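PDB 6KTY: flagellar hook-associated protein 2 from Bdellovibrio bacteriovorus, which probably caps the tip of the growing flagellar filament, helping flagellin monomers polymerise there and keeping them from leaking out. Local coordinates for residues P16-G21 and S182-R187; Y33-V38 and T170-G175; N49-K54 and S82-V87; L98-V103 and F113-S118. All coordinates share one frame; numbering follows the deposited sequence.

Contact 1. Residues P16-G21 and S182-R187; sequences PNIVDG and SAAPGR
Asn17 and Ile18, just before the short strand 19-21, meet Ser182 where the chain leaves strand 178-180, so the contact extends the pairing at one end of a small antiparallel sheet; beyond it a type II beta turn runs from Ala184 to Arg187. Asn17 contributes its carbonyl: Ser182 OG donates to Asn17 O over 2.7 Å, in the carbonyl plane and on a lone pair. The serine hydroxyl stands between its own backbone N and carbonyl carbon (chi1 62°), where OG meets Asn17. The Asn17 amide end leads elsewhere, its ND2 bonded to Gly14 O of a second subunit. At Ile18 the backbone adds a weak bond, Ser182 N to Ile18 O at 3.4 Å, while the buried side chain reaches along the loop. CG1 passes Ser182 OG, and CG2 lies 3.7 Å from Ser182 O, a buried carbonyl with no polar partner in the model. CD1, anti along the chain (chi2 175°), also lies over one face of the Arg187 guanidinium, whose NH1 bonds to Ala183 O and Ser182 OG of a third subunit. The branch ends against the turn, with Ile18 CD1 3.5 Å from Ala184 CB.

Contact 2. Residues Y33-V38 and T170-G175; sequences YAIEVV and TDLVPG
Against the ring of Tyr33, the two methyls of Val173 make the close-packed part of this contact, in which the loop 170-175 packs against the start of the segment 33-38 on strand 32-39. The methyls meet the tyrosine at different places. Val173 CG1 sits over one ring face in a CH-pi contact, 4.1 Å from the centroid of the Tyr33 ring and 21° off its normal, shifted toward the rim carbons CD2 and CE2. Val173 CG2 covers the root of the ring, 3.9 Å from Tyr33 CG and close to CB. The valine's chi1 of 175° puts CG1 anti to the backbone N and leaves CG2 beside it, so the fork spans the ring from root to rim. Pro174, exposed to solvent, brings its CD obliquely to the phenol end, 3.7 Å from Tyr33 OH, at the solvent side of the contact.

Toward the interior the packing between the segments is looser: Ile35 CD1 and Leu172 CD1 touch at 4.3 Å. Leu172 is nevertheless buried, since its side chain also rests on Val155, Ile162 and Leu164 of the neighbouring strands. Its carbonyl accepts from Gln101 NE2 of a third subunit, and Lys99 of that subunit packs on Tyr33, making this loop part of a subunit interface. Between the two segments the contact is mainly apolar, with no hydrogen bond between them, which implies that burial of methyls and an aromatic face does most of the joining.

Contact 3. Residues N49-K54 and S82-V87; sequences NGFPDK and STLDGV
Asp85 N, in the first turn of helix 84-94, donates to Lys54 O of the loop 49-54 over 3.0 Å, with an N-H...O angle of 159° and the donor in the carbonyl plane. The adjacent Leu84 N donates to a water at 2.9 Å, and the same water lies 3.2 Å from Asp53 O, to which it may donate. Thr83 is the N-cap: its OG1, set between backbone N and carbonyl carbon (chi1 62°), accepts from Gly86 N. Lys54 O thus serves one of the amides at the start of the helix, alongside the threonine.

Lys54 and Asp85 lie side by side and point the same way. The carboxylate oxygen OD2 of Asp85 follows the lysine's outer chain, coming to 3.2 Å from Lys54 CD, and forms a long, weak salt bridge with Lys54 NZ at 3.4 Å. Its other oxygen, OD1, pairs with Lys89 one turn along the helix, so the carboxylate is shared by two lysines. On the buried side Leu84 CD2 lies over a face of Phe51, 3.9 Å from the Phe51 ring centroid, displaced toward CD1 and CE1, while CD1 of Leu84 touches Phe51 CB and CG.

Leu84 also packs on Val102 and Phe113, and Val87 on Leu115, so the beginning of the helix packs on both this loop and strands 98-104 and 113-119.

Contact 4. Residues L98-V103 and F113-S118; sequences LKAQVV and FKLLVS
Side by side on one face of the strand pair, Gln101 and Leu116 point the same way, with Gln101 CG 4.1 Å from Leu116 CD2. They share that face with Lys99 and Ser118 and with Val103 and Lys114, each an antiparallel hydrogen-bonded pair. Lys99 bends at its outer torsions and donates from NZ to Gln101 OE1 over 2.9 Å, coming from above the amide carbonyl plane. Gln101 NE2 bonds to Leu172 O of a second subunit, so the lysine probably helps to position an amide that reaches across the interface. The side chains of Val103 and Lys114 cross at a slant, CG2 of the valine meeting CB of the lysine, whose ammonium is carried away to a salt bridge with Asp105.

The opposite face carries Ala100, Val102, Leu115 and Val117. Ala100 CB touches two methyls, 4.2 Å from both Leu115 CD1 and Val117 CG2. At its ends Leu98 CD1 meets Val117 CG1, and Val102 CG1, anti to its backbone N (chi1 173°), approaches the Phe113 ring at its edge, 4.1 Å from CD1. Met88 of helix 84-94 packs on Ala100, Val102 and Leu115.

Six backbone bonds hold the register; Leu116 N to Gln101 O is 2.8 Å. The N-to-C directions of the short segments are 156° apart. This is a twisted antiparallel beta hairpin, with one face under a helix and the other used in subunit assembly.

The four contacts fall into two groups at different ends of an elongated chain, one piece of the longer cap protein. Contacts 1 and 2 share one end and touch: Ala184 N and Gly186 N of contact 1 bond to Val37 O and Glu36 OE2 of contact 2. Contacts 3 and 4 meet at the other, where Phe51 N bonds to Phe113 O; the centres of contacts 2 and 3 are about 43 Å apart. Contacts 1, 2 and 4 are buried and border other subunits; contact 3, partly buried, does not, and mixes helix capping, charge and an aromatic face. Contact 4 is regular sheet pairing, contact 1 combines a serine hydroxyl bond with isoleucine packing, and contact 2 is mainly apolar.

Contact 1. Residues P16-G21 and S182-R187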
loop_
_atom_site.group_PDB
_atom_site.type_symbol
_atom_site.label_atom_id
_atom_site.label_comp_id
_atom_site.label_asym_id
_atom_site.label_seq_id
_atom_site.Cartn_x
_atom_site.Cartn_y
_atom_site.Cartn_z
ATOM N N PRO A 16 9.147 -5.140 -7.844
ATOM C CA PRO A 16 9.118 -4.820 -9.284
ATOM C C PRO A 16 7.855 -4.094 -9.732
ATOM O O PRO A 16 7.844 -3.512 -10.811
ATOM C CB PRO A 16 9.219 -6.201 -9.973
ATOM C CG PRO A 16 9.667 -7.157 -8.930
ATOM C CD PRO A 16 9.251 -6.592 -7.591
ATOM N N ASN A 17 6.799 -4.114 -8.916
ATOM C CA ASN A 17 5.550 -3.421 -9.257
ATOM C C ASN A 17 5.539 -1.973 -8.756
ATOM O O ASN A 17 4.532 -1.265 -8.891
ATOM C CB ASN A 17 4.365 -4.174 -8.674
ATOM C CG ASN A 17 4.235 -5.585 -9.258
ATOM O OD1 ASN A 17 4.217 -6.550 -8.526
ATOM N ND2 ASN A 17 4.181 -5.686 -10.571
ATOM N N ILE A 18 6.653 -1.543 -8.172
ATOM C CA ILE A 18 6.865 -0.120 -7.883
ATOM C C ILE A 18 8.016 0.418 -8.707
ATOM O O ILE A 18 7.880 1.448 -9.399
ATOM C CB ILE A 18 7.052 0.188 -6.361
ATOM C CG1 ILE A 18 5.788 -0.204 -5.596
ATOM C CG2 ILE A 18 7.364 1.699 -6.160
ATOM C CD1 ILE A 18 5.880 -0.071 -4.054
ATOM N N VAL A 19 9.156 -0.271 -8.656
ATOM C CA VAL A 19 10.302 0.106 -9.463
ATOM C C VAL A 19 10.932 -1.163 -10.011
ATOM O O VAL A 19 11.149 -2.100 -9.264
ATOM C CB VAL A 19 11.352 0.862 -8.627
ATOM C CG1 VAL A 19 12.492 1.304 -9.552
ATOM C CG2 VAL A 19 10.747 2.064 -7.947
ATOM N N ASP A 20 11.197 -1.217 -11.316
ATOM C CA ASP A 20 11.964 -2.325 -11.872
ATOM C C ASP A 20 13.047 -1.717 -12.751
ATOM O O ASP A 20 13.155 -0.482 -12.860
ATOM C CB ASP A 20 11.078 -3.286 -12.688
ATOM C CG ASP A 20 11.620 -4.714 -12.718
ATOM O OD1 ASP A 20 12.767 -4.956 -12.301
ATOM O OD2 ASP A 20 10.896 -5.610 -13.160
ATOM N N GLY A 21 13.868 -2.576 -13.349
ATOM C CA GLY A 21 14.969 -2.105 -14.156
ATOM C C GLY A 21 15.777 -3.214 -14.778
ATOM O O GLY A 21 15.500 -4.393 -14.562
ATOM N N SER A 182 4.748 2.358 -10.498
ATOM C CA SER A 182 3.655 2.951 -9.729
ATOM C C SER A 182 4.195 3.924 -8.724
ATOM O O SER A 182 5.350 3.837 -8.364
ATOM C CB SER A 182 2.828 1.843 -9.014
ATOM O OG SER A 182 3.602 1.104 -8.076
ATOM N N ALA A 183 3.359 4.846 -8.261
ATOM C CA ALA A 183 3.703 5.758 -7.172
ATOM C C ALA A 183 3.350 5.062 -5.862
ATOM O O ALA A 183 2.319 4.421 -5.760
ATOM C CB ALA A 183 2.925 7.046 -7.298
ATOM N N ALA A 184 4.215 5.147 -4.862
ATOM C CA ALA A 184 3.873 4.516 -3.582
ATOM C C ALA A 184 4.478 5.319 -2.474
ATOM O O ALA A 184 5.515 4.950 -1.917
ATOM C CB ALA A 184 4.330 3.075 -3.553
ATOM N N PRO A 185 3.875 6.486 -2.205
ATOM C CA PRO A 185 4.487 7.398 -1.255
ATOM C C PRO A 185 4.622 6.713 0.094
ATOM O O PRO A 185 3.714 5.994 0.504
ATOM C CB PRO A 185 3.504 8.598 -1.196
ATOM C CG PRO A 185 2.319 8.239 -2.022
ATOM C CD PRO A 185 2.623 6.999 -2.802
ATOM N N GLY A 186 5.753 6.875 0.773
ATOM C CA GLY A 186 5.943 6.215 2.082
ATOM C C GLY A 186 6.333 4.730 2.033
ATOM O O GLY A 186 6.409 4.075 3.074
ATOM N N ARG A 187 6.571 4.206 0.841
ATOM C CA ARG A 187 6.956 2.821 0.632
ATOM C C ARG A 187 8.345 2.785 -0.040
ATOM O O ARG A 187 8.500 2.524 -1.266
ATOM C CB ARG A 187 5.923 2.099 -0.236
ATOM C CG ARG A 187 4.471 2.101 0.320
ATOM C CD ARG A 187 4.108 0.916 1.197
ATOM N NE ARG A 187 3.833 -0.291 0.407
ATOM C CZ ARG A 187 4.717 -1.243 0.125
ATOM N NH1 ARG A 187 5.961 -1.207 0.606
ATOM N NH2 ARG A 187 4.351 -2.270 -0.622
#

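Contact 2. Residues Y33-V38 and T170-G175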
loop_
_atom_site.group_PDB
_atom_site.type_symbol
_atom_site.label_atom_id
_atom_site.label_comp_id
_atom_site.label_asym_id
_atom_site.label_seq_id
_atom_site.Cartn_x
_atom_site.Cartn_y
_atom_site.Cartn_z
ATOM N N TYR A 33 20.620 0.202 -2.663
ATOM C CA TYR A 33 20.002 1.424 -3.152
ATOM C C TYR A 33 18.591 1.560 -2.570
ATOM O O TYR A 33 17.823 0.613 -2.577
ATOM C CB TYR A 33 19.992 1.406 -4.685
ATOM C CG TYR A 33 21.395 1.459 -5.292
ATOM C CD1 TYR A 33 22.078 2.659 -5.357
ATOM C CD2 TYR A 33 22.032 0.311 -5.792
ATOM C CE1 TYR A 33 23.359 2.738 -5.892
ATOM C CE2 TYR A 33 23.340 0.381 -6.334
ATOM C CZ TYR A 33 23.982 1.610 -6.380
ATOM O OH TYR A 33 25.237 1.777 -6.915
ATOM N N ALA A 34 18.289 2.722 -2.007
ATOM C CA ALA A 34 17.003 2.943 -1.345
ATOM C C ALA A 34 16.228 3.961 -2.163
ATOM O O ALA A 34 16.633 5.132 -2.229
ATOM C CB ALA A 34 17.215 3.448 0.044
ATOM N N ILE A 35 15.132 3.510 -2.789
ATOM C CA ILE A 35 14.336 4.358 -3.680
ATOM C C ILE A 35 12.885 4.289 -3.299
ATOM O O ILE A 35 12.334 3.193 -3.126
ATOM C CB ILE A 35 14.442 3.933 -5.166
ATOM C CG1 ILE A 35 15.874 4.010 -5.661
ATOM C CG2 ILE A 35 13.615 4.858 -6.061
ATOM C CD1 ILE A 35 16.544 5.362 -5.451
ATOM N N GLU A 36 12.295 5.474 -3.186
ATOM C CA GLU A 36 10.891 5.683 -2.958
ATOM C C GLU A 36 10.277 6.475 -4.122
ATOM O O GLU A 36 10.719 7.598 -4.414
ATOM C CB GLU A 36 10.721 6.509 -1.692
ATOM C CG GLU A 36 9.291 6.616 -1.248
ATOM C CD GLU A 36 9.123 7.412 0.021
ATOM O OE1 GLU A 36 10.065 7.445 0.823
ATOM O OE2 GLU A 36 8.026 7.967 0.245
ATOM N N VAL A 37 9.259 5.920 -4.767
ATOM C CA VAL A 37 8.534 6.684 -5.795
ATOM C C VAL A 37 7.385 7.444 -5.126
ATOM O O VAL A 37 6.366 6.837 -4.741
ATOM C CB VAL A 37 7.989 5.790 -6.885
ATOM C CG1 VAL A 37 7.361 6.689 -8.006
ATOM C CG2 VAL A 37 9.063 4.887 -7.393
ATOM N N VAL A 38 7.567 8.753 -4.936
ATOM C CA VAL A 38 6.578 9.588 -4.253
ATOM C C VAL A 38 5.428 9.927 -5.220
ATOM O O VAL A 38 4.281 9.764 -4.878
ATOM C CB VAL A 38 7.207 10.863 -3.625
ATOM C CG1 VAL A 38 6.150 11.702 -2.945
ATOM C CG2 VAL A 38 8.275 10.445 -2.563
ATOM N N THR A 170 18.431 6.603 -15.588
ATOM C CA THR A 170 19.722 5.934 -15.665
ATOM C C THR A 170 20.702 6.467 -14.595
ATOM O O THR A 170 21.800 5.928 -14.454
ATOM C CB THR A 170 20.338 6.097 -17.059
ATOM O OG1 THR A 170 20.560 7.486 -17.323
ATOM C CG2 THR A 170 19.402 5.533 -18.134
ATOM N N ASP A 171 20.318 7.505 -13.834
ATOM C CA ASP A 171 21.246 8.134 -12.843
ATOM C C ASP A 171 21.164 7.648 -11.389
ATOM O O ASP A 171 22.138 7.765 -10.634
ATOM C CB ASP A 171 21.070 9.653 -12.810
ATOM C CG ASP A 171 21.420 10.298 -14.109
ATOM O OD1 ASP A 171 22.545 10.091 -14.624
ATOM O OD2 ASP A 171 20.559 11.026 -14.615
ATOM N N LEU A 172 20.015 7.148 -10.979
ATOM C CA LEU A 172 19.817 6.777 -9.568
ATOM C C LEU A 172 20.581 5.540 -9.133
ATOM O O LEU A 172 21.099 5.478 -8.015
ATOM C CB LEU A 172 18.337 6.610 -9.292
ATOM C CG LEU A 172 17.643 7.957 -9.394
ATOM C CD1 LEU A 172 16.258 7.907 -8.862
ATOM C CD2 LEU A 172 18.515 8.978 -8.618
ATOM N N VAL A 173 20.630 4.552 -10.019
ATOM C CA VAL A 173 21.369 3.328 -9.792
ATOM C C VAL A 173 22.292 3.267 -10.986
ATOM O O VAL A 173 21.837 2.980 -12.092
ATOM C CB VAL A 173 20.444 2.089 -9.728
ATOM C CG1 VAL A 173 21.276 0.793 -9.602
ATOM C CG2 VAL A 173 19.470 2.228 -8.564
ATOM N N PRO A 174 23.575 3.616 -10.784
ATOM C CA PRO A 174 24.504 3.686 -11.911
ATOM C C PRO A 174 24.647 2.343 -12.614
ATOM O O PRO A 174 24.903 1.326 -11.953
ATOM C CB PRO A 174 25.833 4.101 -11.250
ATOM C CG PRO A 174 25.421 4.847 -10.034
ATOM C CD PRO A 174 24.197 4.110 -9.535
ATOM N N GLY A 175 24.470 2.338 -13.934
ATOM C CA GLY A 175 24.599 1.114 -14.725
ATOM C C GLY A 175 23.274 0.411 -14.964
ATOM O O GLY A 175 23.230 -0.634 -15.627
#

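Contact 3. Residues N49-K54 and S82-V87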
loop_
_atom_site.group_PDB
_atom_site.type_symbol
_atom_site.label_atom_id
_atom_site.label_comp_id
_atom_site.label_asym_id
_atom_site.label_seq_id
_atom_site.Cartn_x
_atom_site.Cartn_y
_atom_site.Cartn_z
ATOM N N ASN A 49 -16.311 19.062 -20.353
ATOM C CA ASN A 49 -17.664 18.821 -19.841
ATOM C C ASN A 49 -18.321 17.588 -20.482
ATOM O O ASN A 49 -17.838 17.070 -21.508
ATOM C CB ASN A 49 -18.536 20.080 -19.994
ATOM C CG ASN A 49 -18.680 20.548 -21.455
ATOM O OD1 ASN A 49 -17.756 20.469 -22.240
ATOM N ND2 ASN A 49 -19.866 21.034 -21.800
ATOM N N GLY A 50 -19.372 17.098 -19.848
ATOM C CA GLY A 50 -20.041 15.854 -20.247
ATOM C C GLY A 50 -21.032 16.089 -21.379
ATOM O O GLY A 50 -21.684 17.141 -21.449
ATOM N N PHE A 51 -21.148 15.099 -22.262
ATOM C CA PHE A 51 -22.088 15.130 -23.372
ATOM C C PHE A 51 -22.978 13.910 -23.305
ATOM O O PHE A 51 -22.538 12.844 -22.805
ATOM C CB PHE A 51 -21.323 15.148 -24.690
ATOM C CG PHE A 51 -20.748 16.489 -25.030
ATOM C CD1 PHE A 51 -19.630 16.977 -24.365
ATOM C CD2 PHE A 51 -21.322 17.268 -26.026
ATOM C CE1 PHE A 51 -19.108 18.229 -24.682
ATOM C CE2 PHE A 51 -20.796 18.535 -26.344
ATOM C CZ PHE A 51 -19.716 19.019 -25.664
ATOM N N PRO A 52 -24.216 14.026 -23.836
ATOM C CA PRO A 52 -25.113 12.891 -23.753
ATOM C C PRO A 52 -24.754 11.762 -24.705
ATOM O O PRO A 52 -25.274 10.676 -24.573
ATOM C CB PRO A 52 -26.498 13.494 -24.088
ATOM C CG PRO A 52 -26.211 14.701 -24.939
ATOM C CD PRO A 52 -24.844 15.203 -24.473
ATOM N N ASP A 53 -23.892 12.027 -25.671
ATOM C CA ASP A 53 -23.516 11.032 -26.658
ATOM C C ASP A 53 -22.178 11.499 -27.228
ATOM O O ASP A 53 -21.780 12.660 -27.023
ATOM C CB ASP A 53 -24.571 10.952 -27.761
ATOM C CG ASP A 53 -24.686 12.243 -28.538
ATOM O OD1 ASP A 53 -23.791 12.532 -29.357
ATOM O OD2 ASP A 53 -25.669 12.977 -28.322
ATOM N N LYS A 54 -21.504 10.613 -27.943
ATOM C CA LYS A 54 -20.220 10.960 -28.541
ATOM C C LYS A 54 -20.287 10.964 -30.058
ATOM O O LYS A 54 -19.277 11.192 -30.725
ATOM C CB LYS A 54 -19.132 9.987 -28.058
ATOM C CG LYS A 54 -19.178 8.575 -28.638
ATOM C CD LYS A 54 -18.002 7.807 -28.066
ATOM C CE LYS A 54 -17.942 6.361 -28.491
ATOM N NZ LYS A 54 -18.176 6.149 -29.950
ATOM N N SER A 82 -18.024 17.233 -35.988
ATOM C CA SER A 82 -17.658 17.815 -34.704
ATOM C C SER A 82 -18.414 17.153 -33.535
ATOM O O SER A 82 -18.720 17.780 -32.517
ATOM C CB SER A 82 -17.824 19.346 -34.729
ATOM O OG SER A 82 -19.115 19.774 -35.142
ATOM N N THR A 83 -18.703 15.869 -33.672
ATOM C CA THR A 83 -19.114 15.064 -32.532
ATOM C C THR A 83 -17.865 14.881 -31.654
ATOM O O THR A 83 -16.748 15.098 -32.118
ATOM C CB THR A 83 -19.626 13.692 -32.968
ATOM O OG1 THR A 83 -18.563 12.995 -33.624
ATOM C CG2 THR A 83 -20.840 13.818 -33.953
ATOM N N LEU A 84 -18.032 14.462 -30.399
ATOM C CA LEU A 84 -16.868 14.249 -29.543
ATOM C C LEU A 84 -15.935 13.271 -30.219
ATOM O O LEU A 84 -14.733 13.457 -30.202
ATOM C CB LEU A 84 -17.249 13.700 -28.192
ATOM C CG LEU A 84 -17.854 14.666 -27.146
ATOM C CD1 LEU A 84 -17.729 13.935 -25.803
ATOM C CD2 LEU A 84 -17.195 16.040 -27.139
ATOM N N ASP A 85 -16.506 12.243 -30.830
ATOM C CA ASP A 85 -15.714 11.295 -31.585
ATOM C C ASP A 85 -14.967 11.925 -32.767
ATOM O O ASP A 85 -13.803 11.605 -32.977
ATOM C CB ASP A 85 -16.553 10.120 -32.040
ATOM C CG ASP A 85 -15.930 8.829 -31.616
ATOM O OD1 ASP A 85 -15.338 8.140 -32.494
ATOM O OD2 ASP A 85 -15.929 8.607 -30.365
ATOM N N GLY A 86 -15.634 12.794 -33.534
ATOM C CA GLY A 86 -14.964 13.481 -34.670
ATOM C C GLY A 86 -13.818 14.383 -34.229
ATOM O O GLY A 86 -12.771 14.430 -34.852
ATOM N N VAL A 87 -14.028 15.092 -33.131
ATOM C CA VAL A 87 -13.052 15.993 -32.602
ATOM C C VAL A 87 -11.835 15.235 -32.083
ATOM O O VAL A 87 -10.679 15.603 -32.321
ATOM C CB VAL A 87 -13.638 16.815 -31.470
ATOM C CG1 VAL A 87 -12.515 17.591 -30.779
ATOM C CG2 VAL A 87 -14.754 17.780 -32.027
HETATM O O HOH W 1 -20.817 14.289 -29.568
#

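Contact 4. Residues L98-V103 and F113-S118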
loop_
_atom_site.group_PDB
_atom_site.type_symbol
_atom_site.label_atom_id
_atom_site.label_comp_id
_atom_site.label_asym_id
_atom_site.label_seq_id
_atom_site.Cartn_x
_atom_site.Cartn_y
_atom_site.Cartn_z
ATOM N N LEU A 98 -0.431 15.757 -29.105
ATOM C CA LEU A 98 -1.570 15.526 -28.229
ATOM C C LEU A 98 -2.245 14.206 -28.579
ATOM O O LEU A 98 -2.200 13.766 -29.728
ATOM C CB LEU A 98 -2.570 16.676 -28.311
ATOM C CG LEU A 98 -2.007 18.036 -27.863
ATOM C CD1 LEU A 98 -3.034 19.089 -28.129
ATOM C CD2 LEU A 98 -1.595 18.040 -26.420
ATOM N N LYS A 99 -2.793 13.537 -27.572
ATOM C CA LYS A 99 -3.547 12.285 -27.779
ATOM C C LYS A 99 -4.916 12.511 -27.152
ATOM O O LYS A 99 -5.003 12.963 -26.014
ATOM C CB LYS A 99 -2.824 11.101 -27.124
ATOM C CG LYS A 99 -3.663 9.811 -26.924
ATOM C CD LYS A 99 -2.955 8.850 -25.928
ATOM C CE LYS A 99 -3.897 8.279 -24.881
ATOM N NZ LYS A 99 -4.593 9.342 -24.060
ATOM N N ALA A 100 -5.972 12.267 -27.916
ATOM C CA ALA A 100 -7.317 12.520 -27.461
ATOM C C ALA A 100 -8.017 11.176 -27.347
ATOM O O ALA A 100 -7.769 10.273 -28.128
ATOM C CB ALA A 100 -8.047 13.410 -28.455
ATOM N N GLN A 101 -8.897 11.055 -26.374
ATOM C CA GLN A 101 -9.829 9.934 -26.363
ATOM C C GLN A 101 -11.125 10.354 -25.723
ATOM O O GLN A 101 -11.191 11.368 -24.981
ATOM C CB GLN A 101 -9.200 8.720 -25.666
ATOM C CG GLN A 101 -8.879 8.961 -24.185
ATOM C CD GLN A 101 -8.080 7.774 -23.562
ATOM O OE1 GLN A 101 -6.914 7.539 -23.898
ATOM N NE2 GLN A 101 -8.713 7.051 -22.666
ATOM N N VAL A 102 -12.182 9.592 -25.961
ATOM C CA VAL A 102 -13.454 9.936 -25.302
ATOM C C VAL A 102 -13.678 8.930 -24.174
ATOM O O VAL A 102 -13.603 7.740 -24.395
ATOM C CB VAL A 102 -14.626 9.914 -26.285
ATOM C CG1 VAL A 102 -15.934 10.112 -25.559
ATOM C CG2 VAL A 102 -14.405 10.981 -27.390
ATOM N N VAL A 103 -13.930 9.424 -22.970
ATOM C CA VAL A 103 -14.152 8.555 -21.835
ATOM C C VAL A 103 -15.608 8.717 -21.392
ATOM O O VAL A 103 -16.272 9.694 -21.769
ATOM C CB VAL A 103 -13.140 8.844 -20.685
ATOM C CG1 VAL A 103 -11.686 8.653 -21.155
ATOM C CG2 VAL A 103 -13.361 10.230 -20.087
ATOM N N PHE A 113 -20.347 11.369 -21.503
ATOM C CA PHE A 113 -19.198 11.293 -22.425
ATOM C C PHE A 113 -18.316 12.537 -22.328
ATOM O O PHE A 113 -18.812 13.656 -22.396
ATOM C CB PHE A 113 -19.643 11.048 -23.868
ATOM C CG PHE A 113 -20.304 9.710 -24.076
ATOM C CD1 PHE A 113 -19.545 8.565 -24.292
ATOM C CD2 PHE A 113 -21.684 9.594 -24.061
ATOM C CE1 PHE A 113 -20.164 7.324 -24.510
ATOM C CE2 PHE A 113 -22.299 8.360 -24.249
ATOM C CZ PHE A 113 -21.536 7.225 -24.467
ATOM N N LYS A 114 -17.014 12.331 -22.141
ATOM C CA LYS A 114 -16.058 13.438 -22.062
ATOM C C LYS A 114 -14.849 13.265 -22.932
ATOM O O LYS A 114 -14.367 12.130 -23.134
ATOM C CB LYS A 114 -15.643 13.646 -20.623
ATOM C CG LYS A 114 -16.775 14.159 -19.775
ATOM C CD LYS A 114 -16.381 14.163 -18.345
ATOM C CE LYS A 114 -17.554 14.634 -17.482
ATOM N NZ LYS A 114 -17.215 14.772 -16.051
ATOM N N LEU A 115 -14.386 14.376 -23.500
ATOM C CA LEU A 115 -13.164 14.372 -24.293
ATOM C C LEU A 115 -12.007 14.596 -23.332
ATOM O O LEU A 115 -12.044 15.526 -22.521
ATOM C CB LEU A 115 -13.190 15.460 -25.366
ATOM C CG LEU A 115 -11.952 15.569 -26.269
ATOM C CD1 LEU A 115 -11.909 14.413 -27.282
ATOM C CD2 LEU A 115 -11.968 16.912 -26.985
ATOM N N LEU A 116 -11.034 13.691 -23.379
ATOM C CA LEU A 116 -9.792 13.815 -22.617
ATOM C C LEU A 116 -8.660 14.076 -23.598
ATOM O O LEU A 116 -8.444 13.283 -24.532
ATOM C CB LEU A 116 -9.522 12.516 -21.840
ATOM C CG LEU A 116 -8.110 12.315 -21.221
ATOM C CD1 LEU A 116 -7.901 13.316 -20.088
ATOM C CD2 LEU A 116 -7.914 10.877 -20.679
ATOM N N VAL A 117 -7.917 15.152 -23.400
ATOM C CA VAL A 117 -6.797 15.453 -24.304
ATOM C C VAL A 117 -5.523 15.519 -23.417
ATOM O O VAL A 117 -5.485 16.273 -22.453
ATOM C CB VAL A 117 -7.040 16.766 -25.034
ATOM C CG1 VAL A 117 -5.879 17.135 -25.940
ATOM C CG2 VAL A 117 -8.378 16.723 -25.839
ATOM N N SER A 118 -4.497 14.752 -23.749
ATOM C CA SER A 118 -3.285 14.729 -22.939
ATOM C C SER A 118 -2.033 14.902 -23.799
ATOM O O SER A 118 -2.006 14.466 -24.950
ATOM C CB SER A 118 -3.264 13.453 -22.135
ATOM O OG SER A 118 -2.967 12.367 -23.005
#